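Long-range contacts in alpha-1,3-glucanase (Paenibacillus glycanilyticus, PDB 6K0P), which hydrolyses alpha-1,3-glucan as a glycoside hydrolase of family 87, and is captured here as a catalytic domain bound to nigerose: residues Asn334-Ser339 / Ala358-Ala362; Gly372-Leu378 / Asp396-Leu402. The protein carries 1 engineered substitution. One frame throughout, in Å; residues are numbered along the deposited sequence.

In the fold
Both contacts pair parallel strands from successive turns of the beta-helix in the catalytic domain, and their centres lie about 14 Å apart. Interaction 1 closes before interaction 2 opens along the chain, strand 357-360 being followed directly by strand 374-383. They touch directly: Y375 OH hydrogen-bonds A358 O at 2.7 Å, and in the adjoining turns N373 ND2 hydrogen-bonds S339 O at 3.0 Å. L359 CD2 also packs on N397 CG, 3.4 Å away. Interaction 1 is the closer to sugar: the side chain of N337 comes within about 4 Å of a bound glucose unit, whereas that of Y375 in interaction 2 stays about 13 Å from one.

Interaction 1: Asn334-Ser339 / Ala358-Ala362; sequences NMTNGS and ALFSA
N334-T336 and A358-F360 run as neighbouring parallel strands, their axes 4.7 Å apart and 12° from aligned, with N334 beside A358, M335 beside L359 and T336 beside F360. Three backbone bonds join them: M335 N to A358 O, F360 N to M335 O at 2.9 Å, and N337 N to F360 O. After T336 the chain enters a type I' turn closed by S339, whose N and OG reach T336 O from the same face of its plane, OG at 2.7 Å. Among the side chains, L359 holds CG anti to its backbone N (chi1 -172°), which brings CD1 to 3.8 Å from M335 CB and also against M335 O. On the face of T336 and F360, T336 CG2 lies 4.0 Å from F360 CB. N334 shares that face and sets its CG 3.8 Å from A358 CB; an alanine here would probably open a gap beside that methyl and against W311. N337 OD1 rests on A362 CB at 3.5 Å, near a bound glucose unit. In this right-handed parallel beta-helix, strand 308-313 flanks the first segment, receiving T336 OG1 at G312 O, and strand 389-392 flanks the second, where Y392 meets the F360 ring. Y375 of strand 374-383 packs on M335 and L359 from within.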
ATOM      1  N   ASN A 334       7.849  -3.531   5.544  1.00 10.81           N
ATOM      2  CA  ASN A 334       8.229  -2.892   6.796  1.00 11.30           C
ATOM      3  C   ASN A 334       9.682  -3.258   7.047  1.00 13.79           C
ATOM      4  O   ASN A 334      10.110  -4.369   6.726  1.00 14.92           O
ATOM      5  CB  ASN A 334       7.352  -3.398   7.949  1.00 15.09           C
ATOM      6  CG  ASN A 334       7.474  -2.550   9.215  1.00 14.99           C
ATOM      7  OD1 ASN A 334       8.173  -1.538   9.248  1.00 14.75           O
ATOM      8  ND2 ASN A 334       6.779  -2.973  10.264  1.00 20.59           N
ATOM      9  N   MET A 335      10.454  -2.305   7.553  1.00 12.58           N
ATOM     10  CA  MET A 335      11.847  -2.539   7.904  1.00 12.19           C
ATOM     11  C   MET A 335      12.007  -2.119   9.352  1.00 13.62           C
ATOM     12  O   MET A 335      11.744  -0.962   9.688  1.00 12.84           O
ATOM     13  CB  MET A 335      12.771  -1.730   6.988  1.00 13.85           C
ATOM     14  CG  MET A 335      12.588  -2.049   5.506  1.00 14.25           C
ATOM     15  SD  MET A 335      12.981  -3.762   5.080  1.00 22.60           S
ATOM     16  CE  MET A 335      14.732  -3.691   5.265  1.00 23.44           C
ATOM     17  N   THR A 336      12.394  -3.058  10.210  1.00 11.57           N
ATOM     18  CA  THR A 336      12.335  -2.832  11.648  1.00 12.49           C
ATOM     19  C   THR A 336      13.674  -3.118  12.315  1.00 12.59           C
ATOM     20  O   THR A 336      14.579  -3.734  11.741  1.00 14.81           O
ATOM     21  CB  THR A 336      11.255  -3.694  12.327  1.00 12.37           C
ATOM     22  OG1 THR A 336      11.761  -5.027  12.522  1.00 14.13           O
ATOM     23  CG2 THR A 336       9.987  -3.755  11.493  1.00 13.81           C
ATOM     24  N   ASN A 337      13.780  -2.653  13.560  1.00 13.51           N
ATOM     25  CA  ASN A 337      14.740  -3.184  14.533  1.00 16.05           C
ATOM     26  C   ASN A 337      16.178  -3.160  14.019  1.00 13.88           C
ATOM     27  O   ASN A 337      16.868  -4.183  14.009  1.00 17.57           O
ATOM     28  CB  ASN A 337      14.340  -4.594  14.979  1.00 16.91           C
ATOM     29  CG  ASN A 337      12.992  -4.628  15.669  1.00 17.86           C
ATOM     30  OD1 ASN A 337      12.241  -3.647  15.644  1.00 17.66           O
ATOM     31  ND2 ASN A 337      12.675  -5.759  16.292  1.00 23.17           N
ATOM     32  N   GLY A 338      16.639  -1.979  13.609  1.00 13.50           N
ATOM     33  CA  GLY A 338      18.007  -1.788  13.185  1.00 14.00           C
ATOM     34  C   GLY A 338      18.201  -1.715  11.688  1.00 13.45           C
ATOM     35  O   GLY A 338      19.296  -1.358  11.238  1.00 17.02           O
ATOM     36  N   SER A 339      17.172  -2.029  10.905  1.00 13.62           N
ATOM     37  CA  SER A 339      17.297  -2.038   9.453  1.00 13.04           C
ATOM     38  C   SER A 339      17.756  -0.690   8.926  1.00 14.47           C
ATOM     39  O   SER A 339      17.078   0.330   9.122  1.00 13.85           O
ATOM     40  CB  SER A 339      15.956  -2.425   8.829  1.00 12.29           C
ATOM     41  OG  SER A 339      15.557  -3.719   9.254  1.00 12.68           O
ATOM     42  N   ALA A 358       6.545   1.001   5.567  1.00  9.49           N
ATOM     43  CA  ALA A 358       6.757   1.395   6.954  1.00  9.36           C
ATOM     44  C   ALA A 358       8.216   1.213   7.345  1.00  9.76           C
ATOM     45  O   ALA A 358       8.942   0.384   6.781  1.00 10.82           O
ATOM     46  CB  ALA A 358       5.868   0.596   7.911  1.00 11.29           C
ATOM     47  N   LEU A 359       8.625   2.009   8.332  1.00 10.08           N
ATOM     48  CA  LEU A 359       9.947   1.926   8.940  1.00 11.02           C
ATOM     49  C   LEU A 359       9.738   2.011  10.441  1.00 11.37           C
ATOM     50  O   LEU A 359       9.185   3.001  10.929  1.00 13.60           O
ATOM     51  CB  LEU A 359      10.829   3.079   8.446  1.00 12.90           C
ATOM     52  CG  LEU A 359      12.307   3.035   8.841  1.00 15.08           C
ATOM     53  CD1 LEU A 359      13.021   1.796   8.294  1.00 15.83           C
ATOM     54  CD2 LEU A 359      12.992   4.289   8.324  1.00 18.36           C
ATOM     55  N   PHE A 360      10.107   0.960  11.164  1.00 12.04           N
ATOM     56  CA  PHE A 360       9.943   0.944  12.618  1.00 11.73           C
ATOM     57  C   PHE A 360      11.315   0.857  13.261  1.00 13.13           C
ATOM     58  O   PHE A 360      11.964  -0.192  13.219  1.00 13.56           O
ATOM     59  CB  PHE A 360       9.046  -0.192  13.108  1.00 14.73           C
ATOM     60  CG  PHE A 360       8.645  -0.044  14.562  1.00 13.86           C
ATOM     61  CD1 PHE A 360       9.516  -0.403  15.582  1.00 22.68           C
ATOM     62  CD2 PHE A 360       7.415   0.498  14.903  1.00 17.65           C
ATOM     63  CE1 PHE A 360       9.155  -0.240  16.911  1.00 21.10           C
ATOM     64  CE2 PHE A 360       7.048   0.662  16.229  1.00 18.59           C
ATOM     65  CZ  PHE A 360       7.914   0.293  17.230  1.00 19.44           C
ATOM     66  N   SER A 361      11.740   1.944  13.883  1.00 14.21           N
ATOM     67  CA  SER A 361      13.060   2.011  14.488  1.00 15.06           C
ATOM     68  C   SER A 361      13.001   1.526  15.927  1.00 16.52           C
ATOM     69  O   SER A 361      12.152   1.966  16.710  1.00 18.56           O
ATOM     70  CB  SER A 361      13.574   3.443  14.427  1.00 16.76           C
ATOM     71  OG  SER A 361      14.915   3.542  14.860  1.00 18.57           O
ATOM     72  N   ALA A 362      13.909   0.619  16.271  1.00 16.75           N
ATOM     73  CA  ALA A 362      14.002   0.094  17.624  1.00 19.75           C
ATOM     74  C   ALA A 362      15.417  -0.421  17.817  1.00 26.66           C
ATOM     75  O   ALA A 362      16.136  -0.681  16.849  1.00 26.21           O
ATOM     76  CB  ALA A 362      12.980  -1.021  17.866  1.00 21.55           C
TER

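Interaction 2: Gly372-Leu378 / Asp396-Leu402; sequences GNKYTNL and DNLFQNL
Y375 packs along F399 where strands 374-376 and 397-400 run side by side, parallel to within 2°. Its CB comes first, 3.5 Å from F399 CD2. CG follows, 3.6 Å from F399 CE2, which lies over one face of the tyrosine ring, displaced toward the rim; CD2 and, more distantly, CD1 and CE2 meet the same carbon. The two rings point the same way but are oblique, their planes at 43°. N373 CB touches the tyrosine ring at its edge, and the tip, OH, leaves the pair for A358 O. Backbone bonds tie the strands throughout, Y375 N to L398 O being almost straight at 2.8 Å.

Asparagines add side-chain bonds at both ends. N397 OD1 accepts N373 N in its carbonyl plane at 2.9 Å and N373 ND2 from above that plane at 3.0 Å, two donors on one oxygen, which together with the bond from N397 ND2 to N370 O hold the amide in its rotation; a water donates to N373 O and D396 O nearby. At the corner of the coil, N401 keeps CG anti to its backbone N (chi1 -170°), which carries ND2 across to a lone pair of N377 OD1 at 2.7 Å.

L378 CB and L402 CD2 continue the interior packing at 4.0 Å, joined there by F389 of strand 389-392. Strand 343-350 borders the first segment, its D345 taking T376 OG1 and N377 ND2, while D435 of strand 432-435 receives Q400 NE2 beyond the second; the two strands belong to successive rungs of the parallel beta-helix, stacked on one of its faces.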
ATOM      1  N   GLY A 372      19.608   5.902   7.577  1.00 12.05           N
ATOM      2  CA  GLY A 372      20.148   5.911   6.233  1.00 12.36           C
ATOM      3  C   GLY A 372      19.282   5.257   5.185  1.00 13.22           C
ATOM      4  O   GLY A 372      19.766   5.004   4.077  1.00 12.98           O
ATOM      5  N   ASN A 373      18.023   4.979   5.497  1.00 12.80           N
ATOM      6  CA  ASN A 373      17.126   4.366   4.531  1.00 10.94           C
ATOM      7  C   ASN A 373      16.581   5.412   3.571  1.00 12.94           C
ATOM      8  O   ASN A 373      16.448   6.590   3.908  1.00 13.35           O
ATOM      9  CB  ASN A 373      15.969   3.684   5.259  1.00 11.79           C
ATOM     10  CG  ASN A 373      16.439   2.534   6.128  1.00 11.49           C
ATOM     11  OD1 ASN A 373      16.779   1.466   5.624  1.00 12.04           O
ATOM     12  ND2 ASN A 373      16.468   2.745   7.442  1.00 12.37           N
ATOM     13  N   LYS A 374      16.287   4.971   2.351  1.00 11.49           N
ATOM     14  CA  LYS A 374      15.757   5.837   1.307  1.00 10.60           C
ATOM     15  C   LYS A 374      14.524   5.155   0.737  1.00 12.91           C
ATOM     16  O   LYS A 374      14.634   4.113   0.079  1.00 14.00           O
ATOM     17  CB  LYS A 374      16.804   6.108   0.225  1.00 13.36           C
ATOM     18  CG  LYS A 374      17.992   6.931   0.746  1.00 17.21           C
ATOM     19  CD  LYS A 374      19.027   7.159  -0.341  1.00 23.03           C
ATOM     20  CE  LYS A 374      20.222   7.940   0.193  1.00 36.30           C
ATOM     21  NZ  LYS A 374      19.833   9.277   0.733  1.00 37.18           N
ATOM     22  N   TYR A 375      13.357   5.729   1.020  1.00 11.29           N
ATOM     23  CA  TYR A 375      12.064   5.256   0.526  1.00 10.79           C
ATOM     24  C   TYR A 375      11.674   6.279  -0.536  1.00 11.67           C
ATOM     25  O   TYR A 375      11.233   7.385  -0.209  1.00 11.97           O
ATOM     26  CB  TYR A 375      11.051   5.246   1.669  1.00 10.64           C
ATOM     27  CG  TYR A 375      11.121   4.080   2.650  1.00 11.22           C
ATOM     28  CD1 TYR A 375      12.305   3.738   3.307  1.00 14.24           C
ATOM     29  CD2 TYR A 375       9.979   3.354   2.964  1.00 11.30           C
ATOM     30  CE1 TYR A 375      12.345   2.681   4.218  1.00 13.66           C
ATOM     31  CE2 TYR A 375      10.014   2.308   3.881  1.00  9.87           C
ATOM     32  CZ  TYR A 375      11.197   1.971   4.500  1.00 12.10           C
ATOM     33  OH  TYR A 375      11.228   0.928   5.401  1.00 13.42           O
ATOM     34  N   THR A 376      11.860   5.933  -1.808  1.00 10.75           N
ATOM     35  CA  THR A 376      11.791   6.910  -2.890  1.00 10.51           C
ATOM     36  C   THR A 376      10.879   6.421  -4.005  1.00 11.11           C
ATOM     37  O   THR A 376      10.834   5.223  -4.304  1.00 11.22           O
ATOM     38  CB  THR A 376      13.182   7.209  -3.473  1.00 11.02           C
ATOM     39  OG1 THR A 376      13.791   5.989  -3.924  1.00 12.89           O
ATOM     40  CG2 THR A 376      14.086   7.852  -2.417  1.00 12.94           C
ATOM     41  N   ASN A 377      10.159   7.358  -4.624  1.00 10.56           N
ATOM     42  CA  ASN A 377       9.338   7.054  -5.794  1.00 10.98           C
ATOM     43  C   ASN A 377       8.354   5.929  -5.478  1.00 10.69           C
ATOM     44  O   ASN A 377       8.308   4.899  -6.148  1.00 10.90           O
ATOM     45  CB  ASN A 377      10.212   6.717  -7.011  1.00 11.00           C
ATOM     46  CG  ASN A 377      11.277   7.768  -7.278  1.00 12.76           C
ATOM     47  OD1 ASN A 377      10.969   8.950  -7.414  1.00 14.73           O
ATOM     48  ND2 ASN A 377      12.533   7.343  -7.343  1.00 14.34           N
ATOM     49  N   LEU A 378       7.561   6.141  -4.432  1.00 10.56           N
ATOM     50  CA  LEU A 378       6.664   5.108  -3.931  1.00 10.44           C
ATOM     51  C   LEU A 378       5.216   5.543  -4.093  1.00  9.76           C
ATOM     52  O   LEU A 378       4.873   6.708  -3.845  1.00 10.97           O
ATOM     53  CB  LEU A 378       6.935   4.819  -2.454  1.00 10.75           C
ATOM     54  CG  LEU A 378       8.341   4.345  -2.077  1.00  9.77           C
ATOM     55  CD1 LEU A 378       8.402   4.032  -0.580  1.00 11.53           C
ATOM     56  CD2 LEU A 378       8.745   3.113  -2.891  1.00 10.84           C
ATOM     57  N   ASP A 396      17.916  10.050  10.237  1.00 11.61           N
ATOM     58  CA  ASP A 396      18.505  10.167   8.900  1.00 12.04           C
ATOM     59  C   ASP A 396      17.856   9.208   7.900  1.00 12.90           C
ATOM     60  O   ASP A 396      18.530   8.434   7.220  1.00 13.75           O
ATOM     61  CB  ASP A 396      20.029   9.995   8.939  1.00 13.12           C
ATOM     62  CG  ASP A 396      20.689  10.302   7.607  1.00 16.06           C
ATOM     63  OD1 ASP A 396      20.231  11.220   6.893  1.00 17.23           O
ATOM     64  OD2 ASP A 396      21.677   9.619   7.270  1.00 19.66           O
ATOM     65  N   ASN A 397      16.534   9.274   7.802  1.00 12.84           N
ATOM     66  CA  ASN A 397      15.783   8.480   6.838  1.00 11.12           C
ATOM     67  C   ASN A 397      15.002   9.409   5.924  1.00 11.05           C
ATOM     68  O   ASN A 397      14.455  10.424   6.376  1.00 13.42           O
ATOM     69  CB  ASN A 397      14.830   7.531   7.544  1.00 10.64           C
ATOM     70  CG  ASN A 397      15.562   6.477   8.337  1.00 10.80           C
ATOM     71  OD1 ASN A 397      16.319   5.682   7.774  1.00 11.77           O
ATOM     72  ND2 ASN A 397      15.355   6.461   9.648  1.00 12.11           N
ATOM     73  N   LEU A 398      14.950   9.058   4.640  1.00 10.69           N
ATOM     74  CA  LEU A 398      14.364   9.904   3.609  1.00 10.96           C
ATOM     75  C   LEU A 398      13.169   9.199   2.980  1.00 12.81           C
ATOM     76  O   LEU A 398      13.257   8.021   2.625  1.00 12.33           O
ATOM     77  CB  LEU A 398      15.405  10.195   2.529  1.00 12.09           C
ATOM     78  CG  LEU A 398      14.926  10.973   1.304  1.00 13.00           C
ATOM     79  CD1 LEU A 398      14.489  12.402   1.663  1.00 13.26           C
ATOM     80  CD2 LEU A 398      16.042  10.988   0.264  1.00 15.05           C
ATOM     81  N   PHE A 399      12.060   9.929   2.840  1.00 11.71           N
ATOM     82  CA  PHE A 399      10.865   9.481   2.134  1.00 11.66           C
ATOM     83  C   PHE A 399      10.596  10.544   1.078  1.00 12.62           C
ATOM     84  O   PHE A 399      10.209  11.669   1.419  1.00 14.06           O
ATOM     85  CB  PHE A 399       9.696   9.358   3.111  1.00 11.25           C
ATOM     86  CG  PHE A 399       9.955   8.387   4.238  1.00 11.85           C
ATOM     87  CD1 PHE A 399      10.727   8.749   5.326  1.00 14.00           C
ATOM     88  CD2 PHE A 399       9.419   7.100   4.198  1.00 16.80           C
ATOM     89  CE1 PHE A 399      10.973   7.853   6.357  1.00 17.44           C
ATOM     90  CE2 PHE A 399       9.661   6.198   5.230  1.00 15.51           C
ATOM     91  CZ  PHE A 399      10.437   6.576   6.311  1.00 17.57           C
ATOM     92  N   GLN A 400      10.818  10.209  -0.194  1.00 11.07           N
ATOM     93  CA  GLN A 400      10.892  11.220  -1.240  1.00 11.66           C
ATOM     94  C   GLN A 400      10.110  10.791  -2.470  1.00 11.74           C
ATOM     95  O   GLN A 400      10.216   9.643  -2.913  1.00 12.66           O
ATOM     96  CB  GLN A 400      12.351  11.452  -1.622  1.00 12.34           C
ATOM     97  CG  GLN A 400      12.577  12.555  -2.631  1.00 12.87           C
ATOM     98  CD  GLN A 400      14.060  12.797  -2.837  1.00 16.06           C
ATOM     99  OE1 GLN A 400      14.779  11.924  -3.329  1.00 20.38           O
ATOM    100  NE2 GLN A 400      14.532  13.965  -2.423  1.00 21.46           N
ATOM    101  N   ASN A 401       9.342  11.728  -3.029  1.00 11.89           N
ATOM    102  CA  ASN A 401       8.508  11.511  -4.214  1.00 11.09           C
ATOM    103  C   ASN A 401       7.488  10.391  -3.980  1.00 11.96           C
ATOM    104  O   ASN A 401       7.564   9.298  -4.546  1.00 12.61           O
ATOM    105  CB  ASN A 401       9.321  11.290  -5.493  1.00 11.11           C
ATOM    106  CG  ASN A 401       8.440  11.324  -6.719  1.00 14.90           C
ATOM    107  OD1 ASN A 401       7.435  12.027  -6.728  1.00 18.81           O
ATOM    108  ND2 ASN A 401       8.788  10.563  -7.745  1.00 15.23           N
ATOM    109  N   LEU A 402       6.509  10.718  -3.143  1.00 11.89           N
ATOM    110  CA  LEU A 402       5.492   9.773  -2.700  1.00 11.04           C
ATOM    111  C   LEU A 402       4.138  10.147  -3.277  1.00 11.96           C
ATOM    112  O   LEU A 402       3.812  11.331  -3.408  1.00 11.74           O
ATOM    113  CB  LEU A 402       5.359   9.792  -1.176  1.00 11.49           C
ATOM    114  CG  LEU A 402       6.638   9.730  -0.352  1.00 10.86           C
ATOM    115  CD1 LEU A 402       6.301   9.868   1.138  1.00 11.59           C
ATOM    116  CD2 LEU A 402       7.364   8.418  -0.647  1.00 11.81           C
TER
HETATM  117  O   HOH W   1      18.633   8.442   4.235  1.00 20.57           O